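Long-range contacts in putative flagella-related protein H (Methanocaldococcus jannaschii DSM 2661, PDB 4WIA), which probably binds ATP and magnesium as a P-loop ATPase-like component of the archaellum, the archaeal motility filament: residues A[10-14]-A[76-80]; A[24-30]-A[153-159]. All blocks are in the same frame, centred on the assembly; numbering follows the deposited sequence.

How the contacts relate
From the N terminus, the chain passes strand 6-7 and reaches residues 10-14, the first side of contact 1, then helix 16-19 and residues 24-30, the first side of contact 2. Contact 1 closes at residues 76-80, after helix 40-53, strand 58-62 and helix 67-76; contact 2 closes only at residues 153-159, where helix 142-153 gives way to strand 158-163. Their segments alternate along the sequence, so the two closures cross rather than nest. Contact 1 ties the N-terminal loop to the end of helix 67-76; contact 2 pairs two parallel strands of the central sheet. Their centres lie about 23 Å apart and they do not touch.

Contact 1: A[10-14]-A[76-80]; sequences DLSRD and SLNYS. With SO4 (sulfate ion), chain D; SO4 (sulfate ion), chain G.
With CG set between its backbone N and carbonyl carbon (chi1 76°) and the chain bent again at chi3 (74°), Arg13 curls round the chain D sulfate, keeping it at the guanidinium edge, and reaches Asn78 O. Asn78, the first residue past helix 67-76, has positive phi in a Schellman motif, while Arg13 sits in a type I turn, Leu11 to Asp14. Arg13 NH1 donates to Asn78 O at 3.0 Å, from above the carbonyl plane; NH2 adds a weak bond to the same oxygen. NH1 also bonds Ile223 O. Arg13 NE holds sulfate O2 at 2.9 Å and NH2 its O3 at 2.7 Å, both nearly straight, while Ser12 N donates to O4. Lys84 and Arg55 of the second subunit also bond this sulfate, probably a crystallisation ion. Tyr79 CE1 lies over one guanidinium face, 3.7 Å from Arg13 NH1, the planes 41° apart. A leucine in place of Arg13 would probably leave Asn78 O without its guanidinium donors and the sulfate without this side-chain grip. Tyr79 OH is hydrogen-bonded with Ile225 N and Asp14 OD2 salt-bridged to Arg46; a water accepts from Tyr79 OH and donates to Asp14 OD2, both at 2.8 Å.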
ATOM      1  N   ASP A  10       8.017   3.573   3.831  1.00 39.39           N
ATOM      2  CA  ASP A  10       7.305   3.203   5.034  1.00 41.07           C
ATOM      3  C   ASP A  10       6.994   1.738   5.174  1.00 38.07           C
ATOM      4  O   ASP A  10       6.445   1.158   4.296  1.00 38.08           O
ATOM      5  CB  ASP A  10       5.948   3.875   5.030  1.00 44.00           C
ATOM      6  CG  ASP A  10       6.001   5.318   4.725  1.00 45.79           C
ATOM      7  OD1 ASP A  10       6.925   5.823   4.116  1.00 45.36           O
ATOM      8  OD2 ASP A  10       5.062   5.971   5.084  1.00 52.04           O
ATOM      9  N   LEU A  11       7.264   1.188   6.341  1.00 39.04           N
ATOM     10  CA  LEU A  11       6.762  -0.101   6.746  1.00 39.57           C
ATOM     11  C   LEU A  11       6.109  -0.062   8.110  1.00 41.57           C
ATOM     12  O   LEU A  11       6.472   0.736   8.980  1.00 43.69           O
ATOM     13  CB  LEU A  11       7.942  -1.077   6.805  1.00 39.61           C
ATOM     14  CG  LEU A  11       8.761  -1.278   5.545  1.00 36.56           C
ATOM     15  CD1 LEU A  11       9.868  -2.265   5.813  1.00 38.42           C
ATOM     16  CD2 LEU A  11       7.909  -1.817   4.421  1.00 35.95           C
ATOM     17  N   SER A  12       5.175  -0.977   8.339  1.00 42.13           N
ATOM     18  CA  SER A  12       4.543  -1.061   9.613  1.00 43.11           C
ATOM     19  C   SER A  12       5.553  -1.339  10.731  1.00 42.47           C
ATOM     20  O   SER A  12       5.412  -0.821  11.829  1.00 42.11           O
ATOM     21  CB  SER A  12       3.473  -2.150   9.625  1.00 44.72           C
ATOM     22  OG  SER A  12       2.341  -1.831   8.850  1.00 45.47           O
ATOM     23  N   ARG A  13       6.522  -2.182  10.453  1.00 40.22           N
ATOM     24  CA  ARG A  13       7.339  -2.789  11.469  1.00 41.74           C
ATOM     25  C   ARG A  13       8.402  -1.884  12.016  1.00 41.99           C
ATOM     26  O   ARG A  13       9.020  -2.213  12.996  1.00 43.26           O
ATOM     27  CB  ARG A  13       8.028  -4.015  10.920  1.00 42.71           C
ATOM     28  CG  ARG A  13       9.223  -3.719  10.011  1.00 41.23           C
ATOM     29  CD  ARG A  13       9.730  -4.993   9.381  1.00 42.56           C
ATOM     30  NE  ARG A  13       8.809  -5.439   8.342  1.00 43.53           N
ATOM     31  CZ  ARG A  13       8.923  -6.578   7.656  1.00 47.03           C
ATOM     32  NH1 ARG A  13       9.967  -7.376   7.849  1.00 47.49           N
ATOM     33  NH2 ARG A  13       8.015  -6.901   6.763  1.00 45.99           N
ATOM     34  N   ASP A  14       8.668  -0.756  11.409  1.00 39.35           N
ATOM     35  CA  ASP A  14       9.615   0.143  11.975  1.00 40.83           C
ATOM     36  C   ASP A  14       9.219   1.573  11.668  1.00 40.98           C
ATOM     37  O   ASP A  14       8.318   1.826  10.914  1.00 41.67           O
ATOM     38  CB  ASP A  14      11.075  -0.155  11.531  1.00 40.83           C
ATOM     39  CG  ASP A  14      11.338   0.110  10.058  1.00 42.06           C
ATOM     40  OD1 ASP A  14      10.966   1.200   9.549  1.00 42.67           O
ATOM     41  OD2 ASP A  14      11.980  -0.775   9.397  1.00 40.82           O
ATOM     42  N   SER A  76      15.405 -14.186   4.769  1.00 51.46           N
ATOM     43  CA  SER A  76      15.895 -14.365   6.129  1.00 52.50           C
ATOM     44  C   SER A  76      15.538 -13.134   6.975  1.00 52.00           C
ATOM     45  O   SER A  76      15.318 -13.262   8.146  1.00 51.69           O
ATOM     46  CB  SER A  76      17.404 -14.556   6.169  1.00 53.27           C
ATOM     47  OG  SER A  76      18.078 -13.337   5.835  1.00 52.41           O
ATOM     48  N   LEU A  77      15.463 -11.980   6.336  1.00 50.51           N
ATOM     49  CA  LEU A  77      15.028 -10.749   6.966  1.00 51.39           C
ATOM     50  C   LEU A  77      13.516 -10.508   6.890  1.00 51.84           C
ATOM     51  O   LEU A  77      12.998  -9.478   7.386  1.00 52.20           O
ATOM     52  CB  LEU A  77      15.731  -9.571   6.285  1.00 48.97           C
ATOM     53  CG  LEU A  77      17.250  -9.679   6.378  1.00 52.67           C
ATOM     54  CD1 LEU A  77      17.922  -8.556   5.644  1.00 54.35           C
ATOM     55  CD2 LEU A  77      17.763  -9.721   7.799  1.00 58.80           C
ATOM     56  N   ASN A  78      12.780 -11.442   6.311  1.00 51.87           N
ATOM     57  CA  ASN A  78      11.385 -11.201   6.109  1.00 53.50           C
ATOM     58  C   ASN A  78      11.116  -9.978   5.280  1.00 51.28           C
ATOM     59  O   ASN A  78      10.159  -9.250   5.504  1.00 46.85           O
ATOM     60  CB  ASN A  78      10.702 -11.055   7.463  1.00 57.90           C
ATOM     61  CG  ASN A  78       9.398 -11.776   7.482  1.00 66.78           C
ATOM     62  OD1 ASN A  78       9.300 -12.986   7.899  1.00 70.03           O
ATOM     63  ND2 ASN A  78       8.427 -11.151   6.855  1.00 65.17           N
ATOM     64  N   TYR A  79      11.963  -9.782   4.271  1.00 50.27           N
ATOM     65  CA  TYR A  79      11.747  -8.795   3.265  1.00 46.06           C
ATOM     66  C   TYR A  79      11.592  -9.549   1.969  1.00 49.64           C
ATOM     67  O   TYR A  79      12.260  -9.199   0.981  1.00 50.73           O
ATOM     68  CB  TYR A  79      12.983  -7.887   3.086  1.00 45.18           C
ATOM     69  CG  TYR A  79      13.337  -6.961   4.201  1.00 45.62           C
ATOM     70  CD1 TYR A  79      12.365  -6.464   5.076  1.00 47.31           C
ATOM     71  CD2 TYR A  79      14.660  -6.600   4.419  1.00 44.91           C
ATOM     72  CE1 TYR A  79      12.691  -5.593   6.084  1.00 44.73           C
ATOM     73  CE2 TYR A  79      15.007  -5.764   5.473  1.00 44.00           C
ATOM     74  CZ  TYR A  79      14.010  -5.260   6.289  1.00 43.76           C
ATOM     75  OH  TYR A  79      14.338  -4.443   7.348  1.00 43.70           O
ATOM     76  N   SER A  80      10.716 -10.531   1.900  1.00 50.57           N
ATOM     77  CA  SER A  80      10.745 -11.392   0.750  1.00 53.95           C
ATOM     78  C   SER A  80      10.261 -10.662  -0.543  1.00 54.31           C
ATOM     79  O   SER A  80       9.342  -9.856  -0.542  1.00 49.23           O
ATOM     80  CB  SER A  80      10.041 -12.725   1.039  1.00 60.84           C
ATOM     81  OG  SER A  80       8.645 -12.590   0.854  1.00 62.25           O
TER
HETATM   82  S   SO4 D 301       5.432  -4.317   7.014  1.00 37.59           S
HETATM   83  O1  SO4 D 301       4.286  -5.110   7.509  1.00 39.13           O
HETATM   84  O2  SO4 D 301       6.346  -4.015   8.139  1.00 33.55           O
HETATM   85  O3  SO4 D 301       6.158  -5.088   5.981  1.00 43.78           O
HETATM   86  O4  SO4 D 301       4.938  -3.051   6.428  1.00 31.30           O
HETATM   87  S   SO4 G 304       6.598 -13.181  -1.971  1.00 79.19           S
HETATM   88  O1  SO4 G 304       7.930 -12.975  -1.462  1.00 58.33           O
HETATM   89  O2  SO4 G 304       5.659 -12.644  -1.030  1.00 73.65           O
HETATM   90  O3  SO4 G 304       6.370 -14.595  -2.176  1.00 70.27           O
HETATM   91  O4  SO4 G 304       6.263 -12.438  -3.152  1.00 76.23           O
HETATM   92  O   HOH W   1      12.830  -3.419   9.434  1.00 38.88           O

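Contact 2: A[24-30]-A[153-159]; sequences IPHGSLI and TALKKII
Leu29 and Ile159 form a parallel bridge that sets the register: Ile159 N donates to Ser28 O and Ile30 N to Ile159 O, each at 2.9 Å, with N-H...O angles of 168° and 172°. Before the bridge, Gly27 N makes two weak bonds, to Lys156 O and Lys157 O, so the contact continues past the paired strands into two turns, type II from Pro25 to Ser28 and type I from Thr153 to Lys156. Ser28 OG turns back within its own segment and donates to Pro25 O at 2.6 Å, fixing the hydroxyl across the type II turn.

CA-H...O contacts supplement these bonds. Leu29 CA points its hydrogen at Ile159 O, and Gly27 CA lies 3.3 Å from Thr153 O; a CB on Gly27 would fall tightly against that same oxygen, and its positive phi also suits glycine.

Apolar packing follows the two sides of the pairing. Leu29 CD1 meets Ile159 CG2 at 3.6 Å, on the face covered by Met146, Phe149 and Ile152 of helix 142-153; Leu29 gets there with CG anti to its own N (chi1 176°). Ile158 sends CD1 the other way, to Ile24 CG2 at 3.9 Å and obliquely to the His26 ring.

Two carbonyl oxygens receive carbon atoms of side chains. The methyl Thr153 CG2 packs against Ser28 O at 3.4 Å, and the edge of the His26 ring makes a polar contact, its CD2 lying 3.2 Å from Lys156 O.

Strand 29-33, which leads into the probable Walker A P-loop, thus lies parallel between strands 158-163 and 182-191, the arrangement of the central sheet in RecA/KaiC-type P-loop ATPases.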
ATOM      1  N   ILE A  24      12.810   9.475   1.304  1.00 39.14           N
ATOM      2  CA  ILE A  24      14.040   9.787   0.664  1.00 38.71           C
ATOM      3  C   ILE A  24      13.721  10.766  -0.467  1.00 38.29           C
ATOM      4  O   ILE A  24      12.812  10.510  -1.226  1.00 37.53           O
ATOM      5  CB  ILE A  24      14.651   8.529   0.071  1.00 38.22           C
ATOM      6  CG1 ILE A  24      15.078   7.558   1.159  1.00 37.60           C
ATOM      7  CG2 ILE A  24      15.859   8.897  -0.807  1.00 40.10           C
ATOM      8  CD1 ILE A  24      16.250   8.027   2.004  1.00 40.10           C
ATOM      9  N   PRO A  25      14.415  11.919  -0.521  1.00 38.79           N
ATOM     10  CA  PRO A  25      14.105  12.855  -1.604  1.00 41.62           C
ATOM     11  C   PRO A  25      14.469  12.285  -2.953  1.00 42.23           C
ATOM     12  O   PRO A  25      15.547  11.685  -3.152  1.00 42.97           O
ATOM     13  CB  PRO A  25      14.971  14.089  -1.307  1.00 42.99           C
ATOM     14  CG  PRO A  25      15.313  13.979   0.133  1.00 42.49           C
ATOM     15  CD  PRO A  25      15.375  12.493   0.437  1.00 39.67           C
ATOM     16  N   HIS A  26      13.550  12.446  -3.873  1.00 44.51           N
ATOM     17  CA  HIS A  26      13.858  12.225  -5.276  1.00 48.47           C
ATOM     18  C   HIS A  26      15.147  12.974  -5.683  1.00 45.34           C
ATOM     19  O   HIS A  26      15.398  14.055  -5.202  1.00 45.46           O
ATOM     20  CB  HIS A  26      12.647  12.617  -6.137  1.00 51.49           C
ATOM     21  CG  HIS A  26      11.589  11.554  -6.153  1.00 52.02           C
ATOM     22  ND1 HIS A  26      10.307  11.743  -5.697  1.00 58.77           N
ATOM     23  CD2 HIS A  26      11.646  10.271  -6.555  1.00 56.82           C
ATOM     24  CE1 HIS A  26       9.625  10.614  -5.786  1.00 54.07           C
ATOM     25  NE2 HIS A  26      10.414   9.710  -6.318  1.00 59.19           N
ATOM     26  N   GLY A  27      15.942  12.377  -6.578  1.00 42.99           N
ATOM     27  CA  GLY A  27      17.197  12.946  -6.989  1.00 42.69           C
ATOM     28  C   GLY A  27      18.318  12.752  -5.989  1.00 42.96           C
ATOM     29  O   GLY A  27      19.317  13.404  -6.081  1.00 44.09           O
ATOM     30  N   SER A  28      18.152  11.905  -4.990  1.00 40.82           N
ATOM     31  CA  SER A  28      19.214  11.726  -4.011  1.00 41.22           C
ATOM     32  C   SER A  28      20.304  10.778  -4.565  1.00 41.99           C
ATOM     33  O   SER A  28      19.990   9.778  -5.244  1.00 41.13           O
ATOM     34  CB  SER A  28      18.632  11.151  -2.711  1.00 40.54           C
ATOM     35  OG  SER A  28      17.851  12.137  -2.010  1.00 44.58           O
ATOM     36  N   LEU A  29      21.542  11.098  -4.248  1.00 40.70           N
ATOM     37  CA  LEU A  29      22.615  10.180  -4.296  1.00 42.15           C
ATOM     38  C   LEU A  29      23.074   9.878  -2.861  1.00 44.71           C
ATOM     39  O   LEU A  29      23.736  10.696  -2.193  1.00 48.25           O
ATOM     40  CB  LEU A  29      23.783  10.745  -5.083  1.00 43.65           C
ATOM     41  CG  LEU A  29      25.037   9.847  -5.109  1.00 45.81           C
ATOM     42  CD1 LEU A  29      24.809   8.537  -5.826  1.00 44.41           C
ATOM     43  CD2 LEU A  29      26.194  10.598  -5.770  1.00 48.79           C
ATOM     44  N   ILE A  30      22.781   8.675  -2.427  1.00 42.17           N
ATOM     45  CA  ILE A  30      23.048   8.265  -1.103  1.00 42.63           C
ATOM     46  C   ILE A  30      24.291   7.410  -1.115  1.00 44.57           C
ATOM     47  O   ILE A  30      24.383   6.435  -1.844  1.00 48.00           O
ATOM     48  CB  ILE A  30      21.892   7.395  -0.578  1.00 42.78           C
ATOM     49  CG1 ILE A  30      20.560   8.121  -0.780  1.00 44.43           C
ATOM     50  CG2 ILE A  30      22.119   7.051   0.890  1.00 43.22           C
ATOM     51  CD1 ILE A  30      19.365   7.463  -0.118  1.00 43.59           C
ATOM     52  N   THR A 153      20.415  11.212 -11.411  1.00 48.07           N
ATOM     53  CA  THR A 153      19.610  11.761 -10.285  1.00 49.05           C
ATOM     54  C   THR A 153      18.927  13.037 -10.674  1.00 50.00           C
ATOM     55  O   THR A 153      17.855  13.347 -10.165  1.00 50.08           O
ATOM     56  CB  THR A 153      20.410  11.964  -8.981  1.00 48.29           C
ATOM     57  OG1 THR A 153      21.571  12.772  -9.199  1.00 52.40           O
ATOM     58  CG2 THR A 153      20.869  10.639  -8.461  1.00 47.09           C
ATOM     59  N   ALA A 154      19.498  13.761 -11.634  1.00 53.82           N
ATOM     60  CA  ALA A 154      18.817  14.936 -12.177  1.00 56.05           C
ATOM     61  C   ALA A 154      17.485  14.572 -12.830  1.00 54.51           C
ATOM     62  O   ALA A 154      16.626  15.425 -12.994  1.00 54.54           O
ATOM     63  CB  ALA A 154      19.707  15.673 -13.177  1.00 58.86           C
ATOM     64  N   LEU A 155      17.317  13.326 -13.231  1.00 54.57           N
ATOM     65  CA  LEU A 155      16.020  12.864 -13.745  1.00 57.91           C
ATOM     66  C   LEU A 155      15.071  12.454 -12.644  1.00 56.93           C
ATOM     67  O   LEU A 155      14.082  11.803 -12.928  1.00 57.36           O
ATOM     68  CB  LEU A 155      16.192  11.649 -14.688  1.00 61.62           C
ATOM     69  CG  LEU A 155      17.006  11.809 -15.996  1.00 65.73           C
ATOM     70  CD1 LEU A 155      16.607  13.015 -16.862  1.00 67.27           C
ATOM     71  CD2 LEU A 155      18.485  11.890 -15.701  1.00 66.99           C
ATOM     72  N   LYS A 156      15.376  12.771 -11.379  1.00 58.56           N
ATOM     73  CA  LYS A 156      14.500  12.419 -10.229  1.00 55.84           C
ATOM     74  C   LYS A 156      14.632  10.974  -9.716  1.00 52.81           C
ATOM     75  O   LYS A 156      13.989  10.569  -8.739  1.00 50.26           O
ATOM     76  CB  LYS A 156      13.044  12.731 -10.538  1.00 57.27           C
ATOM     77  CG  LYS A 156      12.855  14.169 -10.907  1.00 66.19           C
ATOM     78  CD  LYS A 156      12.839  15.029  -9.662  1.00 74.33           C
ATOM     79  CE  LYS A 156      12.671  16.523 -10.011  1.00 80.93           C
ATOM     80  NZ  LYS A 156      11.683  16.654 -11.133  1.00 86.03           N
ATOM     81  N   LYS A 157      15.499  10.212 -10.355  1.00 51.62           N
ATOM     82  CA  LYS A 157      15.859   8.916  -9.846  1.00 49.42           C
ATOM     83  C   LYS A 157      16.641   9.041  -8.557  1.00 42.88           C
ATOM     84  O   LYS A 157      17.215  10.076  -8.255  1.00 45.93           O
ATOM     85  CB  LYS A 157      16.777   8.162 -10.826  1.00 48.96           C
ATOM     86  CG  LYS A 157      16.444   8.208 -12.301  1.00 52.54           C
ATOM     87  CD  LYS A 157      15.338   7.244 -12.597  1.00 51.00           C
ATOM     88  CE  LYS A 157      15.021   7.216 -14.068  1.00 47.32           C
ATOM     89  NZ  LYS A 157      14.126   6.066 -14.138  1.00 51.26           N
ATOM     90  N   ILE A 158      16.719   7.929  -7.869  1.00 38.82           N
ATOM     91  CA  ILE A 158      17.497   7.836  -6.680  1.00 39.78           C
ATOM     92  C   ILE A 158      18.587   6.807  -6.865  1.00 38.40           C
ATOM     93  O   ILE A 158      18.306   5.745  -7.329  1.00 39.94           O
ATOM     94  CB  ILE A 158      16.597   7.410  -5.496  1.00 37.86           C
ATOM     95  CG1 ILE A 158      15.670   8.568  -5.156  1.00 39.10           C
ATOM     96  CG2 ILE A 158      17.445   7.040  -4.285  1.00 35.70           C
ATOM     97  CD1 ILE A 158      14.435   8.178  -4.363  1.00 37.85           C
ATOM     98  N   ILE A 159      19.814   7.137  -6.465  1.00 39.93           N
ATOM     99  CA  ILE A 159      20.903   6.184  -6.510  1.00 41.26           C
ATOM    100  C   ILE A 159      21.525   5.965  -5.146  1.00 39.26           C
ATOM    101  O   ILE A 159      21.741   6.893  -4.400  1.00 40.73           O
ATOM    102  CB  ILE A 159      21.980   6.618  -7.533  1.00 43.97           C
ATOM    103  CG1 ILE A 159      21.394   6.505  -8.921  1.00 42.19           C
ATOM    104  CG2 ILE A 159      23.219   5.741  -7.450  1.00 46.90           C
ATOM    105  CD1 ILE A 159      22.270   7.044 -10.018  1.00 44.86           C
TER